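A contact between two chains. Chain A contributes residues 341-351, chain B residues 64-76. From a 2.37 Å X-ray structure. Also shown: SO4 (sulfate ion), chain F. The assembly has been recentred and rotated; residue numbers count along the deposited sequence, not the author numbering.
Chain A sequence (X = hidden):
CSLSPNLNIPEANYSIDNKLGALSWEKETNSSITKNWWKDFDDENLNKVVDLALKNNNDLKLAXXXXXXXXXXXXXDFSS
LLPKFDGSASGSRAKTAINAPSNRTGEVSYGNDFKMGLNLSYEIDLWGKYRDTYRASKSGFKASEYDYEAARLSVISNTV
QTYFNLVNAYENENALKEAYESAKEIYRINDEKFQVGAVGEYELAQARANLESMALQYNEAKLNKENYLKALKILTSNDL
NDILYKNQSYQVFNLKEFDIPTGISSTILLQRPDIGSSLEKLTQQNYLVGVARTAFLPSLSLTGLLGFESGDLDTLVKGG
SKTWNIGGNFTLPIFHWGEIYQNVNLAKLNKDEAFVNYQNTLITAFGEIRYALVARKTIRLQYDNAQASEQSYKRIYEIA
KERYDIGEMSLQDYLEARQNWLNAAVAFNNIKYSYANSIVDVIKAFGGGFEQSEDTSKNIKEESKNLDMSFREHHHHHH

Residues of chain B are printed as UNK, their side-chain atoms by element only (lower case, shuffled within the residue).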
# COMPACT_ATOMS: atom_id res chain seq x y z
N TYR A 341 0.06 29.53 -17.36
CA TYR A 341 1.47 29.14 -17.42
C TYR A 341 1.80 28.05 -16.40
O TYR A 341 2.52 27.10 -16.70
CB TYR A 341 2.38 30.35 -17.20
CG TYR A 341 3.83 29.99 -16.97
CD1 TYR A 341 4.65 29.61 -18.02
CD2 TYR A 341 4.38 30.02 -15.69
CE1 TYR A 341 5.98 29.28 -17.82
CE2 TYR A 341 5.71 29.68 -15.47
CZ TYR A 341 6.50 29.31 -16.54
OH TYR A 341 7.82 28.98 -16.34
N GLN A 342 1.26 28.19 -15.19
CA GLN A 342 1.51 27.21 -14.14
C GLN A 342 0.72 25.92 -14.38
O GLN A 342 1.11 24.84 -13.92
CB GLN A 342 1.16 27.79 -12.76
CG GLN A 342 2.08 28.91 -12.29
CD GLN A 342 3.48 28.42 -11.96
OE1 GLN A 342 3.75 27.22 -11.96
NE2 GLN A 342 4.38 29.36 -11.69
N ASN A 343 -0.39 26.03 -15.10
CA ASN A 343 -1.18 24.85 -15.46
C ASN A 343 -0.45 24.01 -16.50
O ASN A 343 -0.44 22.78 -16.42
CB ASN A 343 -2.56 25.25 -15.97
CG ASN A 343 -3.62 25.23 -14.87
OD1 ASN A 343 -4.01 24.17 -14.40
ND2 ASN A 343 -4.08 26.41 -14.47
N VAL A 344 0.17 24.68 -17.46
CA VAL A 344 1.01 24.01 -18.45
C VAL A 344 2.23 23.42 -17.75
O VAL A 344 2.65 22.30 -18.04
CB VAL A 344 1.46 24.98 -19.56
CG1 VAL A 344 2.46 24.31 -20.48
CG2 VAL A 344 0.26 25.50 -20.35
N ASN A 345 2.78 24.19 -16.82
CA ASN A 345 3.90 23.75 -15.99
C ASN A 345 3.54 22.47 -15.23
O ASN A 345 4.33 21.52 -15.18
CB ASN A 345 4.29 24.85 -15.01
CG ASN A 345 5.80 25.00 -14.87
OD1 ASN A 345 6.44 25.65 -15.70
ND2 ASN A 345 6.36 24.43 -13.82
N LEU A 346 2.35 22.45 -14.65
CA LEU A 346 1.86 21.29 -13.91
C LEU A 346 1.70 20.07 -14.82
O LEU A 346 1.98 18.94 -14.42
CB LEU A 346 0.53 21.62 -13.22
CG LEU A 346 -0.12 20.53 -12.37
CD1 LEU A 346 0.87 19.99 -11.34
CD2 LEU A 346 -1.37 21.06 -11.69
N ALA A 347 1.25 20.31 -16.05
CA ALA A 347 1.07 19.25 -17.03
C ALA A 347 2.42 18.68 -17.46
O ALA A 347 2.56 17.48 -17.66
CB ALA A 347 0.30 19.76 -18.23
N LYS A 348 3.41 19.56 -17.60
CA LYS A 348 4.76 19.14 -17.96
C LYS A 348 5.39 18.31 -16.84
O LYS A 348 6.14 17.37 -17.10
CB LYS A 348 5.64 20.36 -18.27
CG LYS A 348 5.28 21.06 -19.56
CD LYS A 348 6.00 22.40 -19.68
CE LYS A 348 6.80 22.49 -20.97
NZ LYS A 348 7.28 23.88 -21.22
N LEU A 349 5.07 18.67 -15.60
CA LEU A 349 5.59 17.97 -14.44
C LEU A 349 4.96 16.60 -14.28
O LEU A 349 5.59 15.66 -13.80
CB LEU A 349 5.37 18.81 -13.17
CG LEU A 349 6.24 20.06 -13.08
CD1 LEU A 349 5.74 20.99 -11.98
CD2 LEU A 349 7.70 19.69 -12.85
N ASN A 350 3.70 16.48 -14.71
CA ASN A 350 3.01 15.19 -14.69
C ASN A 350 3.62 14.23 -15.70
O ASN A 350 3.66 13.02 -15.48
CB ASN A 350 1.52 15.37 -14.97
CG ASN A 350 0.80 16.12 -13.86
OD1 ASN A 350 1.33 16.28 -12.76
ND2 ASN A 350 -0.42 16.56 -14.14
N LYS A 351 4.10 14.79 -16.81
CA LYS A 351 4.81 14.01 -17.82
C LYS A 351 6.15 13.54 -17.28
O LYS A 351 6.56 12.40 -17.51
CB LYS A 351 5.01 14.83 -19.09
CG LYS A 351 5.85 14.14 -20.15
CD LYS A 351 6.15 15.06 -21.32
CE LYS A 351 7.14 14.41 -22.29
NZ LYS A 351 7.43 15.28 -23.47
N UNK B 64 11.10 15.08 -5.77
CA UNK B 64 11.49 16.40 -6.26
C UNK B 64 10.40 16.97 -7.16
O UNK B 64 10.09 18.16 -7.09
c UNK B 64 13.11 18.32 -8.52
c UNK B 64 12.82 16.32 -7.02
c UNK B 64 13.66 19.55 -8.82
c UNK B 64 14.53 20.15 -7.93
c UNK B 64 14.84 19.52 -6.74
c UNK B 64 13.42 17.67 -7.34
c UNK B 64 14.29 18.28 -6.45
N UNK B 65 9.83 16.11 -8.00
CA UNK B 65 8.78 16.51 -8.93
C UNK B 65 7.50 16.88 -8.18
O UNK B 65 6.84 17.86 -8.52
c UNK B 65 9.58 13.90 -11.69
c UNK B 65 7.30 15.76 -10.83
c UNK B 65 8.48 15.39 -9.95
c UNK B 65 9.72 15.11 -10.80
N UNK B 66 7.18 16.10 -7.16
CA UNK B 66 6.02 16.37 -6.31
C UNK B 66 6.12 17.76 -5.68
O UNK B 66 5.12 18.45 -5.50
n UNK B 66 5.12 11.83 -6.12
c UNK B 66 5.49 13.96 -5.74
n UNK B 66 4.78 13.79 -6.91
c UNK B 66 5.88 15.31 -5.22
c UNK B 66 4.57 12.50 -7.11
c UNK B 66 5.70 12.72 -5.24
N UNK B 67 7.35 18.16 -5.35
CA UNK B 67 7.61 19.48 -4.80
C UNK B 67 7.38 20.57 -5.84
O UNK B 67 6.81 21.62 -5.54
c UNK B 67 9.04 19.55 -4.25
c UNK B 67 12.05 20.27 -4.42
c UNK B 67 9.45 20.90 -3.70
s UNK B 67 11.12 20.87 -3.03
N UNK B 68 7.83 20.31 -7.07
CA UNK B 68 7.66 21.25 -8.17
C UNK B 68 6.19 21.38 -8.55
O UNK B 68 5.73 22.45 -8.95
c UNK B 68 8.48 20.81 -9.38
o UNK B 68 10.56 19.29 -10.83
o UNK B 68 11.58 21.23 -10.91
c UNK B 68 9.98 20.91 -9.18
c UNK B 68 10.76 20.44 -10.39
N UNK B 69 5.45 20.27 -8.43
CA UNK B 69 4.02 20.27 -8.70
C UNK B 69 3.28 21.13 -7.68
O UNK B 69 2.34 21.85 -8.03
c UNK B 69 3.92 17.99 -9.85
o UNK B 69 3.54 16.03 -8.52
n UNK B 69 3.46 15.79 -10.75
c UNK B 69 3.62 16.51 -9.65
c UNK B 69 3.47 18.84 -8.67
N UNK B 70 3.71 21.06 -6.43
CA UNK B 70 3.11 21.85 -5.36
C UNK B 70 3.40 23.33 -5.57
O UNK B 70 2.57 24.18 -5.25
c UNK B 70 3.63 21.39 -4.00
N UNK B 71 4.58 23.63 -6.10
CA UNK B 71 4.96 25.00 -6.40
C UNK B 71 4.12 25.55 -7.56
O UNK B 71 3.81 26.74 -7.60
c UNK B 71 6.44 25.08 -6.73
N UNK B 72 3.77 24.67 -8.49
CA UNK B 72 2.96 25.05 -9.64
C UNK B 72 1.53 25.35 -9.21
O UNK B 72 0.92 26.32 -9.67
c UNK B 72 2.98 23.95 -10.69
N UNK B 73 0.99 24.52 -8.32
CA UNK B 73 -0.36 24.71 -7.80
C UNK B 73 -0.42 25.99 -6.97
O UNK B 73 -1.44 26.68 -6.94
c UNK B 73 -2.22 23.61 -6.42
o UNK B 73 -3.21 22.98 -8.51
c UNK B 73 -3.25 23.73 -7.53
c UNK B 73 -0.79 23.51 -6.96
n UNK B 73 -4.16 24.68 -7.38
N UNK B 74 0.68 26.30 -6.30
CA UNK B 74 0.81 27.53 -5.53
C UNK B 74 0.72 28.75 -6.45
O UNK B 74 0.13 29.77 -6.09
c UNK B 74 2.12 27.54 -4.76
c UNK B 74 3.76 28.70 -3.24
c UNK B 74 2.39 28.78 -3.90
c UNK B 74 1.29 28.94 -2.87
N UNK B 75 1.31 28.63 -7.63
CA UNK B 75 1.29 29.70 -8.61
C UNK B 75 -0.09 29.89 -9.21
O UNK B 75 -0.49 31.02 -9.51
N UNK B 76 -0.81 28.79 -9.38
CA UNK B 76 -2.17 28.82 -9.89
C UNK B 76 -3.10 29.56 -8.93
O UNK B 76 -3.90 30.40 -9.33
c UNK B 76 -1.91 26.69 -11.21
c UNK B 76 -2.36 25.26 -11.47
c UNK B 76 -2.72 27.40 -10.13
c UNK B 76 -4.19 27.45 -10.52
S SO4 F . -0.77 33.48 -17.87
O1 SO4 F . -0.44 34.58 -16.96
O2 SO4 F . 0.46 32.92 -18.42
O3 SO4 F . -1.49 32.45 -17.14
O4 SO4 F . -1.60 34.00 -18.95

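Position 64 carries one carbon followed by a ring of six carbons and makes no contact with the chain A stretch: Phe B64, a bulky ring that this face of the helix does not have to accommodate. Position 65 has four carbons, forked at the first, with one arm two carbons long; a branch carbon packs on the backbone O of Leu A349. This is Ile B65, an apolar side chain whose CG2 lies 3.4 Å from Leu A349 O.

At 66, one carbon leads to a five-membered ring of three carbons and two nitrogens, with CB pointing away from chain A. This is His B66, exposed, where a polar ring is at home. Position 67 is an unbranched chain of two carbons, a sulfur and a carbon, out of reach of chain A: Met B67, apolar and buried. Position 68 has three carbons, the third bearing two oxygens, one of them near the side chain of Leu A349. It is Glu B68; its OE1 comes within 3.5 Å of Leu A349 CD2, but both carboxylate oxygens are hydrogen-bonded elsewhere in the structure.

Position 69 also has three carbons, the third carrying one oxygen and one nitrogen; its carbons pack on Leu A346 and Leu A349, and its end nears Asn A350. In Gln B69, CB lies 3.9 Å from Leu A346 CD1 and CG 3.7 Å from Leu A349 CB. Gln B69 NE2 is 3.0 Å from Asn A350 OD1, and Gln B69 OE1 accepts a hydrogen bond from His B66 ND1 (3.0 Å).

Position 70, a single carbon, points away and touches nothing: Ala B70. Position 71, also one carbon, points sideways at the margin: Ala B71, its backbone O 4.4 Å from Gln A342 OE1. Position 72, again one carbon, lies where the backbones come close and packs among Gln A342, Leu A346 and Leu A349. A small side chain fits: Ala B72, its CB 4.2 Å from both Leu A346 CB and Leu A349 CD1.

Position 73, three carbons ending in one oxygen and one nitrogen, starts away but its flexible chain nears Leu A346: Gln B73. Position 74, four carbons forked at the second, makes no contact: Leu B74. Position 75 has no side-chain atoms and its backbone meets Gln A342: Gly B75, where an ideal CB would clash, 2.6 Å from Gln A342 CG. Position 76, four carbons forked at the first, offers an apolar surface to Gln A342 and Leu A346: Ile B76, its CG1 3.6 Å from Gln A342 CB.

The helices run nearly antiparallel, at 162°. Gln A342, Leu A346 and Leu A349 are knobs in holes that Ala B72 borders; packing dominates.

Chain B (64-76) FIHMEQAAAQLGI
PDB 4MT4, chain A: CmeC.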